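PDB 3RYS: adenosine deaminase 1 from Arthrobacter aurescens, which probably catalyses the zinc-dependent hydrolytic deamination of adenine to hypoxanthine, with release of ammonium, in purine salvage. Local coordinates for residues 87-92 against 286-291; 94-99 against 329-334. All coordinates share one frame; numbering follows the deposited sequence.

Contact 1 of 2, residues 87-92 against 286-291; sequences LERAAA and GGYVDD
Arg89 reaches from helix 76-92 to the first turn of helix 289-300 and there meets two successive aspartates, Asp290 and Asp291, in a salt-bridge network on the surface of the TIM-barrel fold of the adenosine deaminase family. The grip on Asp290 is end-on and converges on one oxygen: NH1 of Arg89 donates to OD2 of Asp290 at 2.9 Å, and NH2 of Arg89 adds a second bond to that OD2 at 3.2 Å. Both bonds run close to the guanidinium plane and arrive on the syn side of OD2, although the carboxylate itself is turned 42° from that plane; Asp290 OD1 takes a weak bond from Arg89 NH2. Asp291 adds a longer salt bridge, its OD2 lying 3.3 Å from Arg89 NH2 in an oblique position. This same oxygen uses its anti lone pair to accept the backbone N-H of Tyr288, the N-cap residue, at 2.9 Å, so one carboxylate ties the helix start to the arginine. Beneath the charges, the guanidinium lies on the Tyr288 ring with planes 29° apart and centres separated by 4.5 Å. The arginine chain, with CG anti to the backbone N (chi1 176°) and a bend at chi2, brings its aliphatic part over the tyrosine before the head turns to the aspartates. A methionine in place of Arg89 would probably leave the Asp290 and Asp291 carboxylates without their positive mate, and Tyr288 without its planar stacking partner. Outside the pair of segments, Pro282 also packs against Tyr288, whose hydroxyl makes a weak hydrogen bond with Gln27. The aliphatic contact is a CH-pi interaction: Arg89 CG sits 3.5 Å from the centroid of the Tyr288 ring, almost straight above it.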
loop_
_atom_site.group_PDB
_atom_site.type_symbol
_atom_site.label_atom_id
_atom_site.label_comp_id
_atom_site.label_asym_id
_atom_site.label_seq_id
_atom_site.Cartn_x
_atom_site.Cartn_y
_atom_site.Cartn_z
ATOM N N LEU A 87 -12.283 1.168 -3.631
ATOM C CA LEU A 87 -12.235 1.395 -5.071
ATOM C C LEU A 87 -13.068 2.616 -5.452
ATOM O O LEU A 87 -12.680 3.405 -6.313
ATOM C CB LEU A 87 -12.708 0.153 -5.835
ATOM C CG LEU A 87 -11.803 -1.081 -5.762
ATOM C CD1 LEU A 87 -12.512 -2.326 -6.285
ATOM C CD2 LEU A 87 -10.512 -0.844 -6.517
ATOM N N GLU A 88 -14.211 2.769 -4.790
ATOM C CA GLU A 88 -15.099 3.900 -5.023
ATOM C C GLU A 88 -14.428 5.220 -4.624
ATOM O O GLU A 88 -14.408 6.183 -5.400
ATOM C CB GLU A 88 -16.412 3.703 -4.256
ATOM C CG GLU A 88 -17.406 4.848 -4.393
ATOM C CD GLU A 88 -18.578 4.736 -3.428
ATOM O OE1 GLU A 88 -18.698 3.693 -2.748
ATOM O OE2 GLU A 88 -19.381 5.692 -3.349
ATOM N N ARG A 89 -13.868 5.256 -3.420
ATOM C CA ARG A 89 -13.197 6.458 -2.924
ATOM C C ARG A 89 -11.893 6.742 -3.677
ATOM O O ARG A 89 -11.583 7.890 -3.995
ATOM C CB ARG A 89 -12.951 6.358 -1.416
ATOM C CG ARG A 89 -12.176 7.527 -0.835
ATOM C CD ARG A 89 -12.871 8.869 -1.069
ATOM N NE ARG A 89 -12.088 9.973 -0.516
ATOM C CZ ARG A 89 -11.030 10.513 -1.117
ATOM N NH1 ARG A 89 -10.632 10.058 -2.299
ATOM N NH2 ARG A 89 -10.368 11.510 -0.542
ATOM N N ALA A 90 -11.144 5.686 -3.976
ATOM C CA ALA A 90 -9.911 5.819 -4.738
ATOM C C ALA A 90 -10.172 6.447 -6.103
ATOM O O ALA A 90 -9.462 7.362 -6.519
ATOM C CB ALA A 90 -9.225 4.467 -4.894
ATOM N N ALA A 91 -11.192 5.956 -6.798
ATOM C CA ALA A 91 -11.528 6.472 -8.120
ATOM C C ALA A 91 -11.811 7.972 -8.069
ATOM O O ALA A 91 -11.249 8.746 -8.847
ATOM C CB ALA A 91 -12.720 5.717 -8.705
ATOM N N ALA A 92 -12.673 8.373 -7.139
ATOM C CA ALA A 92 -13.020 9.777 -6.950
ATOM C C ALA A 92 -11.798 10.645 -6.682
ATOM O O ALA A 92 -11.831 11.852 -6.895
ATOM C CB ALA A 92 -14.018 9.920 -5.813
ATOM N N GLY A 286 -5.751 9.284 8.017
ATOM C CA GLY A 286 -6.559 10.456 7.720
ATOM C C GLY A 286 -6.472 11.004 6.309
ATOM O O GLY A 286 -6.433 12.221 6.119
ATOM N N GLY A 287 -6.451 10.125 5.313
ATOM C CA GLY A 287 -6.370 10.580 3.939
ATOM C C GLY A 287 -5.973 9.541 2.909
ATOM O O GLY A 287 -5.190 8.625 3.177
ATOM N N TYR A 288 -6.522 9.702 1.711
ATOM C CA TYR A 288 -6.208 8.830 0.589
ATOM C C TYR A 288 -5.081 9.444 -0.243
ATOM O O TYR A 288 -4.471 10.428 0.174
ATOM C CB TYR A 288 -7.473 8.569 -0.232
ATOM C CG TYR A 288 -8.497 7.769 0.551
ATOM C CD1 TYR A 288 -9.258 8.363 1.556
ATOM C CD2 TYR A 288 -8.678 6.414 0.307
ATOM C CE1 TYR A 288 -10.176 7.632 2.284
ATOM C CE2 TYR A 288 -9.596 5.672 1.029
ATOM C CZ TYR A 288 -10.341 6.281 2.016
ATOM O OH TYR A 288 -11.250 5.531 2.730
ATOM N N VAL A 289 -4.782 8.867 -1.400
ATOM C CA VAL A 289 -3.660 9.367 -2.188
ATOM C C VAL A 289 -3.825 10.856 -2.503
ATOM O O VAL A 289 -2.888 11.636 -2.331
ATOM C CB VAL A 289 -3.441 8.556 -3.484
ATOM C CG1 VAL A 289 -4.593 8.771 -4.455
ATOM C CG2 VAL A 289 -2.118 8.942 -4.128
ATOM N N ASP A 290 -5.020 11.251 -2.938
ATOM C CA ASP A 290 -5.272 12.648 -3.280
ATOM C C ASP A 290 -5.086 13.552 -2.068
ATOM O O ASP A 290 -4.716 14.711 -2.209
ATOM C CB ASP A 290 -6.665 12.832 -3.894
ATOM C CG ASP A 290 -7.788 12.494 -2.925
ATOM O OD1 ASP A 290 -8.408 13.439 -2.383
ATOM O OD2 ASP A 290 -8.048 11.288 -2.709
ATOM N N ASP A 291 -5.341 13.015 -0.880
ATOM C CA ASP A 291 -5.083 13.746 0.355
ATOM C C ASP A 291 -3.589 13.878 0.594
ATOM O O ASP A 291 -3.120 14.914 1.062
ATOM C CB ASP A 291 -5.751 13.058 1.545
ATOM C CG ASP A 291 -7.260 13.206 1.532
ATOM O OD1 ASP A 291 -7.754 14.352 1.381
ATOM O OD2 ASP A 291 -7.953 12.175 1.675
#

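Contact 2 of 2, residues 94-99 against 329-334; sequences GVRHAE and LDEVTE
The guanidinium of Arg96 and the carboxylate of Glu331 meet with their planes 36° apart, neither flat on one another nor coplanar. Glu331 OE2 stands obliquely to the guanidinium, and the two side chains cross at about a right angle. The contact is carried by Arg96 NE, which lies 2.8 Å from Glu331 OE2 in a salt bridge. The hydrogen bond is weak, the N-H being poorly aimed, with an angle of 127° at the hydrogen. The second oxygen takes little part: Glu331 OE1 remains 3.6 Å from Arg96 NH2, so the paired, two-nitrogen grip that arginine can offer a carboxylate is not formed. Bends at chi2 and chi3 curl the arginine chain and present NE to the glutamate, with CD of Arg96 also 3.4 Å from Glu331 OE2. Glu331, by contrast, is extended beyond CG and spans the gap between the backbones, whose nearest CA atoms, those of Arg96 and Glu331, are 9.6 Å apart.

The contact joins the early part of strand 95-102, in the parallel sheet of the barrel, to helix 322-339 near the C-terminus. Arg96 occupies the corner of the strand, where its backbone also bonds to Val15 and Ser135 of the neighbouring strands, and its carbonyl O accepts from Arg324 of the same helix. Within helix 322-339, Leu329 and Val332 pack against helix 304-317. Away from the annotated sites, this is a slight surface link, burying 85 Å² in total. Its chemistry implies attraction between opposite charges more than directional bonding, and a partly exposed ion pair of this kind is likely to be weakened by solvent.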
loop_
_atom_site.group_PDB
_atom_site.type_symbol
_atom_site.label_atom_id
_atom_site.label_comp_id
_atom_site.label_asym_id
_atom_site.label_seq_id
_atom_site.Cartn_x
_atom_site.Cartn_y
_atom_site.Cartn_z
ATOM N N GLY A 94 -8.783 10.116 -8.086
ATOM C CA GLY A 94 -7.889 10.139 -9.230
ATOM C C GLY A 94 -7.155 8.841 -9.508
ATOM O O GLY A 94 -6.469 8.730 -10.522
ATOM N N VAL A 95 -7.293 7.863 -8.614
ATOM C CA VAL A 95 -6.638 6.566 -8.787
ATOM C C VAL A 95 -7.161 5.850 -10.037
ATOM O O VAL A 95 -8.337 5.492 -10.119
ATOM C CB VAL A 95 -6.816 5.659 -7.544
ATOM C CG1 VAL A 95 -6.109 4.325 -7.743
ATOM C CG2 VAL A 95 -6.295 6.348 -6.295
ATOM N N ARG A 96 -6.275 5.650 -11.006
ATOM C CA ARG A 96 -6.644 5.046 -12.281
ATOM C C ARG A 96 -6.286 3.565 -12.293
ATOM O O ARG A 96 -6.865 2.769 -13.035
ATOM C CB ARG A 96 -5.929 5.772 -13.418
ATOM C CG ARG A 96 -6.375 7.205 -13.580
ATOM C CD ARG A 96 -7.800 7.237 -14.090
ATOM N NE ARG A 96 -7.874 6.699 -15.441
ATOM C CZ ARG A 96 -8.888 5.981 -15.909
ATOM N NH1 ARG A 96 -9.922 5.708 -15.124
ATOM N NH2 ARG A 96 -8.864 5.528 -17.157
ATOM N N HIS A 97 -5.327 3.211 -11.446
ATOM C CA HIS A 97 -4.851 1.845 -11.322
ATOM C C HIS A 97 -4.427 1.619 -9.876
ATOM O O HIS A 97 -3.736 2.454 -9.280
ATOM C CB HIS A 97 -3.670 1.618 -12.264
ATOM C CG HIS A 97 -3.117 0.228 -12.224
ATOM N ND1 HIS A 97 -2.034 -0.121 -11.445
ATOM C CD2 HIS A 97 -3.485 -0.897 -12.881
ATOM C CE1 HIS A 97 -1.766 -1.403 -11.618
ATOM N NE2 HIS A 97 -2.631 -1.896 -12.484
ATOM N N ALA A 98 -4.847 0.494 -9.313
ATOM C CA ALA A 98 -4.581 0.207 -7.913
ATOM C C ALA A 98 -4.013 -1.192 -7.743
ATOM O O ALA A 98 -4.631 -2.174 -8.155
ATOM C CB ALA A 98 -5.852 0.369 -7.096
ATOM N N GLU A 99 -2.826 -1.280 -7.151
ATOM C CA GLU A 99 -2.243 -2.577 -6.837
ATOM C C GLU A 99 -2.330 -2.812 -5.334
ATOM O O GLU A 99 -1.617 -2.191 -4.546
ATOM C CB GLU A 99 -0.819 -2.694 -7.385
ATOM C CG GLU A 99 -0.804 -2.788 -8.909
ATOM C CD GLU A 99 0.587 -2.848 -9.511
ATOM O OE1 GLU A 99 1.522 -3.310 -8.826
ATOM O OE2 GLU A 99 0.732 -2.441 -10.683
ATOM N N LEU A 329 -0.437 7.369 -18.778
ATOM C CA LEU A 329 0.623 8.352 -18.956
ATOM C C LEU A 329 0.134 9.559 -19.752
ATOM O O LEU A 329 0.459 10.701 -19.427
ATOM C CB LEU A 329 1.837 7.719 -19.640
ATOM C CG LEU A 329 3.074 7.464 -18.770
ATOM C CD1 LEU A 329 2.757 7.537 -17.285
ATOM C CD2 LEU A 329 3.721 6.132 -19.133
ATOM N N ASP A 330 -0.655 9.304 -20.792
ATOM C CA ASP A 330 -1.186 10.382 -21.618
ATOM C C ASP A 330 -2.170 11.240 -20.833
ATOM O O ASP A 330 -2.366 12.415 -21.135
ATOM C CB ASP A 330 -1.849 9.827 -22.881
ATOM C CG ASP A 330 -0.840 9.471 -23.959
ATOM O OD1 ASP A 330 0.301 9.980 -23.900
ATOM O OD2 ASP A 330 -1.189 8.686 -24.868
ATOM N N GLU A 331 -2.792 10.629 -19.876
ATOM C CA GLU A 331 -3.683 11.250 -18.986
ATOM C C GLU A 331 -3.000 12.199 -18.062
ATOM O O GLU A 331 -3.565 13.182 -17.749
ATOM C CB GLU A 331 -4.416 10.182 -18.228
ATOM C CG GLU A 331 -5.799 10.024 -18.651
ATOM C CD GLU A 331 -6.469 8.832 -18.090
ATOM O OE1 GLU A 331 -6.948 8.012 -18.844
ATOM O OE2 GLU A 331 -6.566 8.730 -16.901
ATOM N N VAL A 332 -1.789 11.905 -17.634
ATOM C CA VAL A 332 -1.107 12.807 -16.766
ATOM C C VAL A 332 -0.555 13.986 -17.492
ATOM O O VAL A 332 -0.570 15.074 -16.964
ATOM C CB VAL A 332 -0.105 12.147 -15.767
ATOM C CG1 VAL A 332 0.113 10.796 -15.997
ATOM C CG2 VAL A 332 1.132 12.876 -15.646
ATOM N N THR A 333 -0.135 13.758 -18.718
ATOM C CA THR A 333 0.122 14.802 -19.677
ATOM C C THR A 333 -1.034 15.751 -19.939
ATOM O O THR A 333 -0.835 16.907 -19.994
ATOM C CB THR A 333 0.534 14.274 -21.031
ATOM O OG1 THR A 333 1.626 13.385 -20.906
ATOM C CG2 THR A 333 0.958 15.408 -21.887
ATOM N N GLU A 334 -2.238 15.258 -20.106
ATOM C CA GLU A 334 -3.359 16.126 -20.204
ATOM C C GLU A 334 -3.591 16.880 -18.941
ATOM O O GLU A 334 -3.814 18.030 -18.967
ATOM C CB GLU A 334 -4.607 15.366 -20.589
ATOM C CG GLU A 334 -4.746 15.075 -22.028
ATOM C CD GLU A 334 -4.224 16.146 -22.942
ATOM O OE1 GLU A 334 -4.837 17.215 -23.033
ATOM O OE2 GLU A 334 -3.202 15.907 -23.596
#

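Contacts 1 and 2 lie with their centres about 13 Å apart. Their first segments are consecutive in the chain, helix 76-92 leading through Gly94, which closes the helix in a Schellman motif, into strand 95-102, and their segments alternate along the sequence. They also touch: Ala90 O and Val95 N are 3.1 Å apart in a probable hydrogen bond, and Val289 CG1 packs 3.5 Å from Val95 CG2. Thus helices 289-300 and 322-339 meet neighbouring parts of one helix-strand unit. Contact 1 is nearer the catalytic centre, the Tyr288 side chain lying about 10 Å from that of zinc ligand Asp280 and about 14 Å from both adenine and the zinc ion; contact 2 is remote from it.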